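Local coordinates for 1H-3-hydroxy-4-oxoquinoline 2,4-dioxygenase (Pseudomonas putida, PDB 3IBT), which catalyses the cofactor-independent ring cleavage of 3-hydroxy-1H-quinolin-4-one by dioxygen, giving N-formylanthranilate and carbon monoxide, at residues A[28-33]-A[183-188]; A[128-133]-A[188-193]; A[2-7]-A[82-87]; A[23-28]-A[78-83]; A[155-160]-A[247-252]. One frame throughout, in Å; residues are numbered along the deposited sequence.

Contact 1 of 5, residues A[28-33]-A[183-188]; sequences SGWCQD and REIEAN
Trp30 projects its indole from the loop 28-33 against helix 175-192, where Glu184 and Ile185 receive it. Just ahead of them Arg183 stays clear of the indole and binds its neighbour: NH2 of Arg183 lies 3.0 Å from Glu184 OE2, in the guanidinium plane, and meets the anti lone pair in a salt bridge. Asp67 is a second carboxylate partner of this arginine. Glu184 touches the indole with its aliphatic part, CB coming within 3.8 Å of Trp30 CZ2; a bend at chi2 (-51°) then turns the carboxylate away from the ring. At Ile185 the CG1 branch passes alongside the pyrrole end, 4.1 Å from Trp30 CD1. No hydrogen bond crosses this buried, apolar interface. Trp30 itself stands in a type II turn from Gly29 to Gln32, shortly after strand 23-27. In the alpha/beta-hydrolase fold this loop borders the active site, and Trp30, Cys31 and Gln32 probably bind substrate where a helix of the cap packs against the loop.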
# COMPACT_ATOMS: atom_id res chain seq x y z
N SER A 28 -4.07 -1.47 -1.62
CA SER A 28 -3.19 -0.77 -2.58
C SER A 28 -2.62 0.66 -2.18
O SER A 28 -2.84 1.17 -1.08
CB SER A 28 -3.92 -0.65 -3.91
OG SER A 28 -4.61 0.57 -3.92
N GLY A 29 -1.88 1.29 -3.08
CA GLY A 29 -1.54 2.69 -2.90
C GLY A 29 -2.65 3.55 -3.48
O GLY A 29 -3.70 3.03 -3.89
N TRP A 30 -2.43 4.88 -3.46
CA TRP A 30 -3.35 5.85 -4.06
C TRP A 30 -3.34 5.64 -5.55
O TRP A 30 -2.30 5.27 -6.11
CB TRP A 30 -2.89 7.29 -3.79
CG TRP A 30 -3.05 7.69 -2.36
CD1 TRP A 30 -2.16 7.48 -1.34
CD2 TRP A 30 -4.18 8.38 -1.79
NE1 TRP A 30 -2.67 8.00 -0.16
CE2 TRP A 30 -3.90 8.55 -0.41
CE3 TRP A 30 -5.40 8.88 -2.31
CZ2 TRP A 30 -4.79 9.21 0.46
CZ3 TRP A 30 -6.29 9.51 -1.44
CH2 TRP A 30 -5.98 9.67 -0.07
N CYS A 31 -4.48 5.86 -6.20
CA CYS A 31 -4.53 5.73 -7.64
C CYS A 31 -4.17 4.34 -8.14
O CYS A 31 -3.59 4.19 -9.24
CB CYS A 31 -3.58 6.73 -8.26
SG CYS A 31 -4.23 8.37 -8.11
N GLN A 32 -4.48 3.34 -7.31
CA GLN A 32 -4.33 1.93 -7.66
C GLN A 32 -5.58 1.12 -7.33
O GLN A 32 -6.54 1.57 -6.65
CB GLN A 32 -3.17 1.28 -6.94
CG GLN A 32 -1.90 1.33 -7.66
CD GLN A 32 -0.75 1.27 -6.68
OE1 GLN A 32 -0.94 1.57 -5.49
NE2 GLN A 32 0.45 0.86 -7.14
N ASP A 33 -5.53 -0.13 -7.79
CA ASP A 33 -6.65 -0.97 -7.68
C ASP A 33 -6.42 -2.33 -7.03
O ASP A 33 -5.28 -2.67 -6.69
CB ASP A 33 -7.25 -1.16 -9.03
CG ASP A 33 -8.67 -1.34 -8.91
OD1 ASP A 33 -9.09 -1.07 -7.75
OD2 ASP A 33 -9.37 -1.73 -9.88
N ARG A 183 -1.13 15.66 -2.13
CA ARG A 183 -1.35 16.44 -0.94
C ARG A 183 -1.24 15.53 0.26
O ARG A 183 -0.63 15.87 1.29
CB ARG A 183 -2.75 17.00 -0.91
CG ARG A 183 -3.10 18.06 -1.90
CD ARG A 183 -4.34 18.69 -1.35
NE ARG A 183 -5.04 17.71 -0.49
CZ ARG A 183 -6.25 17.20 -0.77
NH1 ARG A 183 -6.93 17.58 -1.89
NH2 ARG A 183 -6.79 16.33 0.09
N GLU A 184 -1.83 14.36 0.13
CA GLU A 184 -1.92 13.51 1.28
C GLU A 184 -0.64 12.87 1.66
O GLU A 184 -0.30 12.86 2.84
CB GLU A 184 -3.01 12.47 1.10
CG GLU A 184 -4.35 13.13 1.13
CD GLU A 184 -4.50 14.01 2.35
OE1 GLU A 184 -4.08 13.59 3.46
OE2 GLU A 184 -5.04 15.12 2.19
N ILE A 185 0.08 12.35 0.67
CA ILE A 185 1.35 11.70 0.92
C ILE A 185 2.30 12.75 1.51
O ILE A 185 2.96 12.53 2.56
CB ILE A 185 1.96 11.11 -0.38
CG1 ILE A 185 1.08 9.98 -0.96
CG2 ILE A 185 3.41 10.61 -0.14
CD1 ILE A 185 1.44 9.56 -2.39
N GLU A 186 2.30 13.90 0.82
CA GLU A 186 3.05 15.05 1.25
C GLU A 186 2.69 15.33 2.68
O GLU A 186 3.55 15.28 3.53
CB GLU A 186 2.77 16.27 0.37
CG GLU A 186 4.03 17.12 0.09
CD GLU A 186 3.76 18.47 -0.63
OE1 GLU A 186 2.59 18.90 -0.77
OE2 GLU A 186 4.77 19.11 -1.04
N ALA A 187 1.42 15.57 2.97
CA ALA A 187 1.01 15.80 4.38
C ALA A 187 1.64 14.80 5.42
O ALA A 187 2.18 15.23 6.47
CB ALA A 187 -0.49 15.82 4.48
N ASN A 188 1.61 13.49 5.12
CA ASN A 188 2.06 12.49 6.07
C ASN A 188 3.56 12.60 6.35
O ASN A 188 4.01 12.52 7.50
CB ASN A 188 1.73 11.09 5.57
CG ASN A 188 0.26 10.86 5.38
OD1 ASN A 188 -0.52 11.04 6.30
ND2 ASN A 188 -0.14 10.48 4.18

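Contact 2 of 5, residues A[128-133]-A[188-193]; sequences GFWQQL and NYRTWG
Tyr189 O receives the N-H of Gly193 across 2.6 Å (Tyr189 O to Gly193 N), a bond that closes the end of helix 175-192, while the side chain of Tyr189 turns to Phe129 and Trp130. Gly193 leaves the helix with positive phi. At the far end of the tyrosine the hydroxyl is hydrogen-bonded to the carbonyl of Leu122, which ties the ring to the loop before helix 127-135. Against one face of this ring comes the edge of Phe129: CE2 of Phe129 is 3.6 Å from Tyr189 CE1, the centroids of the two rings are 5.1 Å apart and their planes stand at 66°, a T-shaped pair. Phe129 reaches across because its CG is anti to the backbone N (chi1 -175°), and Leu133 CG of its own helix covers one face of its ring. Trp130 meets the tyrosine nearer its backbone, CH2 of Trp130 lying 3.5 Å from Tyr189 CB. The six-membered ring of the same indole also nears Arg190, with Trp130 CZ3 4.2 Å from Arg190 NE; the guanidinium group is paired with Glu186. These large side chains bridge helix segments whose axes remain 13.0 Å apart and run at 132°. The contact thus joins two helices of the cap inserted between strands 115-119 and 207-212 of the alpha/beta-hydrolase core, the side chain of Phe129 about 6 Å from that of Trp153, a probable substrate-binding residue.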
# COMPACT_ATOMS: atom_id res chain seq x y z
N GLY A 128 14.54 14.63 -4.56
CA GLY A 128 13.77 14.20 -5.75
C GLY A 128 12.27 14.00 -5.52
O GLY A 128 11.45 14.57 -6.21
N PHE A 129 11.97 13.18 -4.51
CA PHE A 129 10.63 12.87 -4.06
C PHE A 129 9.77 14.10 -3.74
O PHE A 129 8.68 14.27 -4.30
CB PHE A 129 10.78 11.98 -2.83
CG PHE A 129 9.51 11.47 -2.31
CD1 PHE A 129 8.75 10.58 -3.06
CD2 PHE A 129 9.08 11.84 -1.04
CE1 PHE A 129 7.55 10.08 -2.57
CE2 PHE A 129 7.89 11.34 -0.52
CZ PHE A 129 7.13 10.44 -1.29
N TRP A 130 10.24 14.95 -2.84
CA TRP A 130 9.54 16.17 -2.50
C TRP A 130 9.17 16.98 -3.71
O TRP A 130 8.14 17.63 -3.72
CB TRP A 130 10.44 17.04 -1.65
CG TRP A 130 10.65 16.48 -0.34
CD1 TRP A 130 11.80 15.97 0.17
CD2 TRP A 130 9.68 16.35 0.67
NE1 TRP A 130 11.60 15.54 1.45
CE2 TRP A 130 10.30 15.77 1.78
CE3 TRP A 130 8.32 16.69 0.74
CZ2 TRP A 130 9.62 15.51 2.95
CZ3 TRP A 130 7.65 16.43 1.91
CH2 TRP A 130 8.30 15.86 3.00
N GLN A 131 10.03 16.98 -4.72
CA GLN A 131 9.71 17.68 -5.94
C GLN A 131 8.53 17.07 -6.66
O GLN A 131 7.61 17.76 -7.04
CB GLN A 131 10.91 17.74 -6.88
CG GLN A 131 10.76 18.82 -7.96
CD GLN A 131 12.06 19.10 -8.68
OE1 GLN A 131 12.87 18.18 -8.90
NE2 GLN A 131 12.28 20.37 -9.03
N GLN A 132 8.58 15.76 -6.83
CA GLN A 132 7.57 15.05 -7.60
C GLN A 132 6.22 15.13 -6.92
O GLN A 132 5.17 15.10 -7.58
CB GLN A 132 7.95 13.59 -7.78
CG GLN A 132 9.38 13.32 -8.20
CD GLN A 132 9.60 11.84 -8.43
OE1 GLN A 132 10.17 11.14 -7.59
NE2 GLN A 132 9.11 11.34 -9.57
N LEU A 133 6.24 15.26 -5.59
CA LEU A 133 5.02 15.52 -4.88
C LEU A 133 4.48 16.92 -5.21
O LEU A 133 3.25 17.15 -5.24
CB LEU A 133 5.22 15.33 -3.39
CG LEU A 133 5.50 13.87 -3.04
CD1 LEU A 133 5.75 13.81 -1.57
CD2 LEU A 133 4.36 12.93 -3.43
N ASN A 188 1.61 13.49 5.12
CA ASN A 188 2.06 12.49 6.07
C ASN A 188 3.56 12.60 6.35
O ASN A 188 4.01 12.52 7.50
CB ASN A 188 1.73 11.09 5.57
CG ASN A 188 0.26 10.86 5.38
OD1 ASN A 188 -0.52 11.04 6.30
ND2 ASN A 188 -0.14 10.48 4.18
N TYR A 189 4.33 12.80 5.30
CA TYR A 189 5.76 13.00 5.54
C TYR A 189 6.05 14.15 6.48
O TYR A 189 6.92 14.03 7.35
CB TYR A 189 6.51 13.14 4.24
CG TYR A 189 6.77 11.80 3.64
CD1 TYR A 189 5.85 11.22 2.79
CD2 TYR A 189 7.92 11.08 3.95
CE1 TYR A 189 6.08 10.00 2.25
CE2 TYR A 189 8.15 9.86 3.40
CZ TYR A 189 7.21 9.33 2.55
OH TYR A 189 7.40 8.09 2.01
N ARG A 190 5.28 15.24 6.33
CA ARG A 190 5.41 16.48 7.09
C ARG A 190 4.99 16.27 8.51
O ARG A 190 5.47 16.93 9.40
CB ARG A 190 4.49 17.55 6.52
CG ARG A 190 4.76 17.88 5.08
CD ARG A 190 5.40 19.28 4.88
NE ARG A 190 5.35 19.65 3.46
CZ ARG A 190 4.21 19.92 2.78
NH1 ARG A 190 2.99 19.89 3.36
NH2 ARG A 190 4.31 20.23 1.50
N THR A 191 4.06 15.36 8.73
CA THR A 191 3.60 15.07 10.07
C THR A 191 4.62 14.22 10.84
O THR A 191 4.99 14.54 11.97
CB THR A 191 2.22 14.41 10.00
OG1 THR A 191 1.34 15.33 9.35
CG2 THR A 191 1.67 14.01 11.39
N TRP A 192 5.09 13.15 10.20
CA TRP A 192 5.79 12.08 10.89
C TRP A 192 7.26 12.12 10.62
O TRP A 192 8.07 11.53 11.37
CB TRP A 192 5.24 10.75 10.44
CG TRP A 192 3.78 10.59 10.75
CD1 TRP A 192 2.74 10.68 9.89
CD2 TRP A 192 3.21 10.33 12.04
NE1 TRP A 192 1.55 10.51 10.56
CE2 TRP A 192 1.81 10.28 11.88
CE3 TRP A 192 3.76 10.12 13.33
CZ2 TRP A 192 0.94 10.04 12.94
CZ3 TRP A 192 2.89 9.88 14.38
CH2 TRP A 192 1.49 9.84 14.18
N GLY A 193 7.61 12.81 9.53
CA GLY A 193 9.00 12.91 9.10
C GLY A 193 9.21 11.80 8.09
O GLY A 193 9.58 12.08 6.95

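Contact 3 of 5, residues A[2-7]-A[82-87]; sequences QSLNVN and DAKGIR
The chain carrying Ala83 and Lys84 leaves helix 70-83 through a Schellman motif, Gly85 taking positive phi (74°) with its N 2.8 Å from Asp82 O, while Leu4 faces this turn from an extended segment leading into the short strand 5-6. Leu4 does most of the touching, and both of its methyl groups take part. CD2 of Leu4 sits 3.5 Å from Ala83 CB, and CD1 of Leu4 lies 4.1 Å from the same methyl, so that the leucine fork straddles the alanine. The side chain is carried over by chi1 of 172°, which places CG opposite the backbone N. Helix 70-83 is the connection between strands 49-53 and 89-94 of the alpha/beta-hydrolase sheet, a beta-alpha-beta crossover, and the N-terminal segment 2-7 packs over the end of that helix from the antiparallel edge of the sheet. Lys84 adds the first part of its chain: its CG is 3.8 Å from Leu4 CD2, and the two side chains cross at a slant. Beyond a bend at chi3 (69°) the ammonium group forms a salt bridge with Glu15 of strand 9-16. Val6, further along strand 5-6, also points its side chain to the helix, where it rests on Ala79 and Phe80.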
# COMPACT_ATOMS: atom_id res chain seq x y z
N GLN A 2 -18.17 -7.72 -5.72
CA GLN A 2 -18.67 -7.48 -4.34
C GLN A 2 -18.38 -6.10 -3.75
O GLN A 2 -17.24 -5.65 -3.76
CB GLN A 2 -18.10 -8.50 -3.38
CG GLN A 2 -18.23 -9.91 -3.86
CD GLN A 2 -17.90 -10.84 -2.73
OE1 GLN A 2 -16.73 -11.41 -2.69
NE2 GLN A 2 -18.89 -10.99 -1.76
N SER A 3 -19.41 -5.45 -3.21
CA SER A 3 -19.25 -4.06 -2.78
C SER A 3 -20.08 -3.61 -1.59
O SER A 3 -21.02 -2.86 -1.77
CB SER A 3 -19.51 -3.12 -3.96
OG SER A 3 -20.58 -3.63 -4.75
N LEU A 4 -19.74 -4.05 -0.38
CA LEU A 4 -20.26 -3.43 0.85
C LEU A 4 -19.73 -2.00 0.95
O LEU A 4 -18.58 -1.72 0.57
CB LEU A 4 -19.84 -4.24 2.09
CG LEU A 4 -20.09 -3.71 3.52
CD1 LEU A 4 -21.31 -4.44 4.19
CD2 LEU A 4 -18.80 -3.95 4.38
N ASN A 5 -20.58 -1.10 1.45
CA ASN A 5 -20.23 0.32 1.62
C ASN A 5 -20.08 0.72 3.10
O ASN A 5 -20.74 0.14 4.00
CB ASN A 5 -21.27 1.25 0.98
CG ASN A 5 -22.30 1.71 1.96
OD1 ASN A 5 -23.13 0.93 2.42
ND2 ASN A 5 -22.22 2.99 2.34
N VAL A 6 -19.24 1.72 3.34
CA VAL A 6 -18.84 2.06 4.69
C VAL A 6 -18.82 3.58 4.82
O VAL A 6 -18.67 4.30 3.82
CB VAL A 6 -17.43 1.44 5.06
CG1 VAL A 6 -17.55 -0.05 5.33
CG2 VAL A 6 -16.41 1.68 3.96
N ASN A 7 -18.98 4.05 6.06
CA ASN A 7 -18.76 5.45 6.37
C ASN A 7 -19.42 6.35 5.32
O ASN A 7 -20.60 6.18 5.01
CB ASN A 7 -17.26 5.70 6.46
CG ASN A 7 -16.91 6.62 7.59
OD1 ASN A 7 -17.29 7.90 7.44
ND2 ASN A 7 -16.30 5.99 8.75
N ASP A 82 -15.69 -4.45 10.83
CA ASP A 82 -16.86 -4.44 11.68
C ASP A 82 -18.10 -4.86 10.88
O ASP A 82 -18.78 -5.81 11.26
CB ASP A 82 -17.02 -3.04 12.33
CG ASP A 82 -18.45 -2.74 12.87
OD1 ASP A 82 -19.50 -3.24 12.33
OD2 ASP A 82 -18.53 -1.93 13.86
N ALA A 83 -18.36 -4.15 9.78
CA ALA A 83 -19.55 -4.35 8.95
C ALA A 83 -19.74 -5.80 8.50
O ALA A 83 -20.91 -6.29 8.41
CB ALA A 83 -19.51 -3.43 7.75
N LYS A 84 -18.61 -6.47 8.21
CA LYS A 84 -18.57 -7.90 7.84
C LYS A 84 -18.32 -8.85 9.02
O LYS A 84 -18.43 -10.06 8.88
CB LYS A 84 -17.54 -8.15 6.73
CG LYS A 84 -17.92 -7.55 5.38
CD LYS A 84 -17.34 -8.38 4.26
CE LYS A 84 -18.05 -9.75 4.20
NZ LYS A 84 -17.21 -10.88 3.68
N GLY A 85 -18.00 -8.29 10.19
CA GLY A 85 -17.85 -9.07 11.42
C GLY A 85 -16.57 -9.90 11.46
O GLY A 85 -16.65 -11.13 11.56
N ILE A 86 -15.41 -9.24 11.42
CA ILE A 86 -14.17 -9.95 11.30
C ILE A 86 -13.22 -9.62 12.44
O ILE A 86 -12.43 -8.70 12.30
CB ILE A 86 -13.45 -9.58 9.98
CG1 ILE A 86 -14.45 -9.34 8.83
CG2 ILE A 86 -12.37 -10.63 9.64
CD1 ILE A 86 -13.81 -8.83 7.51
N ARG A 87 -13.26 -10.37 13.54
CA ARG A 87 -12.30 -10.16 14.65
C ARG A 87 -10.80 -10.48 14.34
O ARG A 87 -9.92 -9.69 14.68
CB ARG A 87 -12.76 -10.80 15.97
CG ARG A 87 -13.49 -9.84 16.95
CD ARG A 87 -14.50 -10.59 17.87
NE ARG A 87 -15.85 -10.76 17.25
CZ ARG A 87 -16.91 -11.35 17.85
NH1 ARG A 87 -18.08 -11.45 17.18
NH2 ARG A 87 -16.83 -11.83 19.11

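Contact 4 of 5, residues A[23-28]-A[78-83]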
# COMPACT_ATOMS: atom_id res chain seq x y z
N THR A 23 -7.97 -14.52 7.62
CA THR A 23 -8.33 -13.39 6.77
C THR A 23 -7.16 -12.41 6.61
O THR A 23 -6.47 -12.08 7.59
CB THR A 23 -9.61 -12.70 7.24
OG1 THR A 23 -10.65 -13.69 7.37
CG2 THR A 23 -10.05 -11.63 6.24
N LEU A 24 -6.96 -12.00 5.35
CA LEU A 24 -5.79 -11.25 4.92
C LEU A 24 -6.26 -10.20 3.96
O LEU A 24 -6.85 -10.52 2.93
CB LEU A 24 -4.85 -12.18 4.18
CG LEU A 24 -3.35 -11.89 4.25
CD1 LEU A 24 -2.58 -12.88 3.37
CD2 LEU A 24 -3.04 -10.50 3.83
N PHE A 25 -6.00 -8.94 4.27
CA PHE A 25 -6.41 -7.85 3.40
C PHE A 25 -5.27 -7.44 2.48
O PHE A 25 -4.11 -7.23 2.95
CB PHE A 25 -6.81 -6.62 4.22
CG PHE A 25 -8.22 -6.65 4.71
CD1 PHE A 25 -8.50 -7.13 5.97
CD2 PHE A 25 -9.25 -6.17 3.91
CE1 PHE A 25 -9.84 -7.15 6.46
CE2 PHE A 25 -10.61 -6.19 4.36
CZ PHE A 25 -10.91 -6.68 5.65
N LEU A 26 -5.58 -7.31 1.19
CA LEU A 26 -4.59 -6.76 0.26
C LEU A 26 -4.94 -5.33 -0.14
O LEU A 26 -5.83 -5.14 -0.97
CB LEU A 26 -4.43 -7.68 -0.96
CG LEU A 26 -3.68 -9.01 -0.82
CD1 LEU A 26 -3.14 -9.43 -2.18
CD2 LEU A 26 -2.52 -8.95 0.19
N LEU A 27 -4.22 -4.34 0.42
CA LEU A 27 -4.53 -2.89 0.29
C LEU A 27 -3.56 -2.12 -0.59
O LEU A 27 -2.36 -2.07 -0.30
CB LEU A 27 -4.50 -2.19 1.66
CG LEU A 27 -5.30 -2.78 2.82
CD1 LEU A 27 -4.84 -2.20 4.19
CD2 LEU A 27 -6.78 -2.59 2.56
N SER A 28 -4.07 -1.47 -1.62
CA SER A 28 -3.19 -0.77 -2.58
C SER A 28 -2.62 0.66 -2.18
O SER A 28 -2.84 1.17 -1.08
CB SER A 28 -3.92 -0.65 -3.91
OG SER A 28 -4.61 0.57 -3.92
N LEU A 78 -11.95 0.41 8.91
CA LEU A 78 -12.41 0.03 10.25
C LEU A 78 -13.94 -0.25 10.28
O LEU A 78 -14.45 -1.13 11.00
CB LEU A 78 -12.04 1.11 11.26
CG LEU A 78 -10.57 1.26 11.65
CD1 LEU A 78 -10.46 2.47 12.54
CD2 LEU A 78 -10.05 0.05 12.39
N ALA A 79 -14.66 0.50 9.46
CA ALA A 79 -16.06 0.29 9.23
C ALA A 79 -16.25 -0.94 8.31
O ALA A 79 -17.41 -1.38 8.08
CB ALA A 79 -16.64 1.54 8.62
N PHE A 80 -15.14 -1.50 7.80
CA PHE A 80 -15.18 -2.70 6.95
C PHE A 80 -15.18 -3.95 7.80
O PHE A 80 -16.22 -4.61 7.91
CB PHE A 80 -14.00 -2.73 5.97
CG PHE A 80 -14.42 -3.01 4.57
CD1 PHE A 80 -15.19 -2.07 3.87
CD2 PHE A 80 -14.07 -4.21 3.96
CE1 PHE A 80 -15.60 -2.31 2.58
CE2 PHE A 80 -14.47 -4.47 2.66
CZ PHE A 80 -15.24 -3.51 1.96
N ILE A 81 -14.04 -4.24 8.42
CA ILE A 81 -13.87 -5.31 9.43
C ILE A 81 -15.11 -5.56 10.35
O ILE A 81 -15.49 -6.72 10.61
CB ILE A 81 -12.57 -5.09 10.31
CG1 ILE A 81 -12.77 -3.99 11.39
CG2 ILE A 81 -11.28 -4.81 9.44
CD1 ILE A 81 -13.41 -4.46 12.73
N ASP A 82 -15.69 -4.45 10.83
CA ASP A 82 -16.86 -4.44 11.68
C ASP A 82 -18.10 -4.86 10.88
O ASP A 82 -18.78 -5.81 11.26
CB ASP A 82 -17.02 -3.04 12.33
CG ASP A 82 -18.45 -2.74 12.87
OD1 ASP A 82 -19.50 -3.24 12.33
OD2 ASP A 82 -18.53 -1.93 13.86
N ALA A 83 -18.36 -4.15 9.78
CA ALA A 83 -19.55 -4.35 8.95
C ALA A 83 -19.74 -5.80 8.50
O ALA A 83 -20.91 -6.29 8.41
CB ALA A 83 -19.51 -3.43 7.75
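The ring of Phe25 presents its edge to Phe80, with Phe80 CD2 lying near the plane of the Phe25 ring, while Ile81 meets that ring at a slant. This is sheet-to-helix packing of the alpha/beta-hydrolase core: strand 23-27 stands in the parallel part of the central sheet between strands 49-53 and 89-94, and helix 70-83, which links those two neighbours in a beta-alpha-beta crossover, lies across it. Backbones stay well apart, the CA atoms of Phe25 and Ile81 being 9.9 Å from each other, and the phenyl group of Phe25 spans much of that distance. Its far end divides between two partners. CE2 of Phe25 is 4.0 Å from Phe80 CD2; Phe80 also makes an edge-to-face pair with Tyr13. Phe89 of the adjacent strand meets both Phe25 and Ile81, its ring steeply inclined to that of Phe25. No polar bond crosses the interface. In Ile81 a chi1 of 77° sets CG1 between the backbone N and the carbonyl carbon and leads that branch away from the strand; it is the other branch, CG2 of Ile81, that comes to 4.1 Å from Phe25 CE1.

Contact 5 of 5, residues A[155-160]-A[247-252]; sequences ETTDNA and SLENPV
Glu249 closes the short helix 246-249, just after the loop of the probable active-site histidine, His244, in the alpha/beta-hydrolase fold; Thr157 and Asn159 meet it from the loop between helices 142-154 and 160-169. Fully extended (chi1 -166°, chi2 -176°), the glutamate carries its carboxylate to the threonine, whose CG2 lies 3.3 Å from Glu249 OE2, a non-bonded approach. It is the methyl group that meets the carboxylate; Thr157 OG1 is hydrogen-bonded instead to Ala154 O. The carboxylate has its polar partners in the histidine loop: the backbone N-H of Thr243 at OE1 and that of Arg242 at OE2. Arg242 also forms a salt bridge with Glu155, which ties the two loops together. The amide end of Asn159 comes over the backbone of Glu249, their CA atoms 6.7 Å apart. The cap thus abuts the loop of the probable active-site histidine, the side chain of Glu249 about 7 Å from that of Asp120, the residue thought to raise the basicity of His244.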
# COMPACT_ATOMS: atom_id res chain seq x y z
N GLU A 155 11.49 1.81 -14.09
CA GLU A 155 12.88 1.53 -14.49
C GLU A 155 12.97 0.84 -15.85
O GLU A 155 12.23 1.21 -16.74
CB GLU A 155 13.59 0.76 -13.41
CG GLU A 155 15.05 1.16 -13.35
CD GLU A 155 15.99 0.01 -13.61
OE1 GLU A 155 17.18 0.12 -13.24
OE2 GLU A 155 15.56 -1.04 -14.15
N THR A 156 13.84 -0.15 -16.02
CA THR A 156 14.08 -0.80 -17.32
C THR A 156 13.29 -2.08 -17.58
O THR A 156 13.80 -2.98 -18.24
CB THR A 156 15.55 -1.29 -17.46
OG1 THR A 156 16.37 -0.64 -16.50
CG2 THR A 156 16.11 -1.07 -18.91
N THR A 157 12.07 -2.21 -17.07
CA THR A 157 11.42 -3.50 -17.25
C THR A 157 10.75 -3.66 -18.56
O THR A 157 10.25 -2.70 -19.15
CB THR A 157 10.40 -3.87 -16.22
OG1 THR A 157 10.05 -2.69 -15.53
CG2 THR A 157 10.96 -4.96 -15.25
N ASP A 158 10.75 -4.92 -18.96
CA ASP A 158 10.00 -5.42 -20.08
C ASP A 158 8.67 -5.99 -19.53
O ASP A 158 7.82 -6.45 -20.32
CB ASP A 158 10.84 -6.50 -20.79
CG ASP A 158 11.30 -7.64 -19.82
OD1 ASP A 158 11.24 -7.49 -18.55
OD2 ASP A 158 11.71 -8.71 -20.34
N ASN A 159 8.47 -5.94 -18.20
CA ASN A 159 7.33 -6.62 -17.58
C ASN A 159 5.89 -6.21 -18.02
O ASN A 159 5.35 -5.14 -17.63
CB ASN A 159 7.45 -6.65 -16.06
CG ASN A 159 6.45 -7.62 -15.40
OD1 ASN A 159 6.83 -8.60 -14.74
ND2 ASN A 159 5.18 -7.33 -15.56
N ALA A 160 5.28 -7.10 -18.81
CA ALA A 160 3.97 -6.87 -19.43
C ALA A 160 2.98 -6.28 -18.44
O ALA A 160 2.36 -5.26 -18.73
CB ALA A 160 3.45 -8.15 -20.01
N SER A 247 4.50 -6.91 -6.17
CA SER A 247 3.34 -7.78 -6.26
C SER A 247 2.99 -8.09 -7.72
O SER A 247 2.33 -9.06 -7.98
CB SER A 247 2.17 -7.12 -5.59
OG SER A 247 2.02 -5.81 -6.16
N LEU A 248 3.45 -7.24 -8.64
CA LEU A 248 3.19 -7.44 -10.05
C LEU A 248 4.38 -8.07 -10.68
O LEU A 248 4.26 -9.06 -11.36
CB LEU A 248 2.93 -6.11 -10.73
CG LEU A 248 1.57 -5.45 -10.56
CD1 LEU A 248 1.59 -4.09 -11.27
CD2 LEU A 248 0.47 -6.34 -11.12
N GLU A 249 5.55 -7.46 -10.45
CA GLU A 249 6.81 -7.96 -11.00
C GLU A 249 7.24 -9.38 -10.48
O GLU A 249 7.79 -10.21 -11.22
CB GLU A 249 7.93 -6.95 -10.78
CG GLU A 249 9.14 -7.26 -11.63
CD GLU A 249 10.33 -6.32 -11.35
OE1 GLU A 249 10.33 -5.66 -10.26
OE2 GLU A 249 11.25 -6.22 -12.24
N ASN A 250 7.02 -9.64 -9.20
CA ASN A 250 7.49 -10.87 -8.65
C ASN A 250 6.50 -11.53 -7.73
O ASN A 250 6.79 -11.74 -6.55
CB ASN A 250 8.82 -10.67 -7.95
CG ASN A 250 10.00 -10.60 -8.93
OD1 ASN A 250 10.18 -11.45 -9.81
ND2 ASN A 250 10.82 -9.55 -8.78
N PRO A 251 5.34 -11.92 -8.28
CA PRO A 251 4.31 -12.44 -7.38
C PRO A 251 4.78 -13.70 -6.64
O PRO A 251 4.47 -13.81 -5.47
CB PRO A 251 3.12 -12.74 -8.30
CG PRO A 251 3.70 -12.83 -9.67
CD PRO A 251 4.92 -11.95 -9.69
N VAL A 252 5.54 -14.60 -7.28
CA VAL A 252 5.96 -15.84 -6.60
C VAL A 252 6.76 -15.48 -5.38
O VAL A 252 6.58 -16.06 -4.30
CB VAL A 252 6.77 -16.79 -7.49
CG1 VAL A 252 7.47 -17.88 -6.67
CG2 VAL A 252 5.87 -17.43 -8.52

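Contacts 1 and 2 share helix 175-192 and lie with centres 11 Å apart, joined where Ile185 CG2 comes 3.9 Å from Phe129 CZ; together they carry cap packing from the Trp30 loop outward, past probable substrate-binding residues. Contacts 3 and 4 meet at the end of helix 70-83, their centres 7 Å apart. There Ile86 N is 2.7 Å from Ile81 O, a probable hydrogen bond, and Phe80 sits between Phe25 and Val6. This pair lies on the opposite side of the chain's centre from contact 2. Strand 23-27 connects contact 4 to contact 1 through Ser28. Contact 5 touches none of the others, but the side chain of Leu248 lies about 7 Å from that of Gln32 of contact 1.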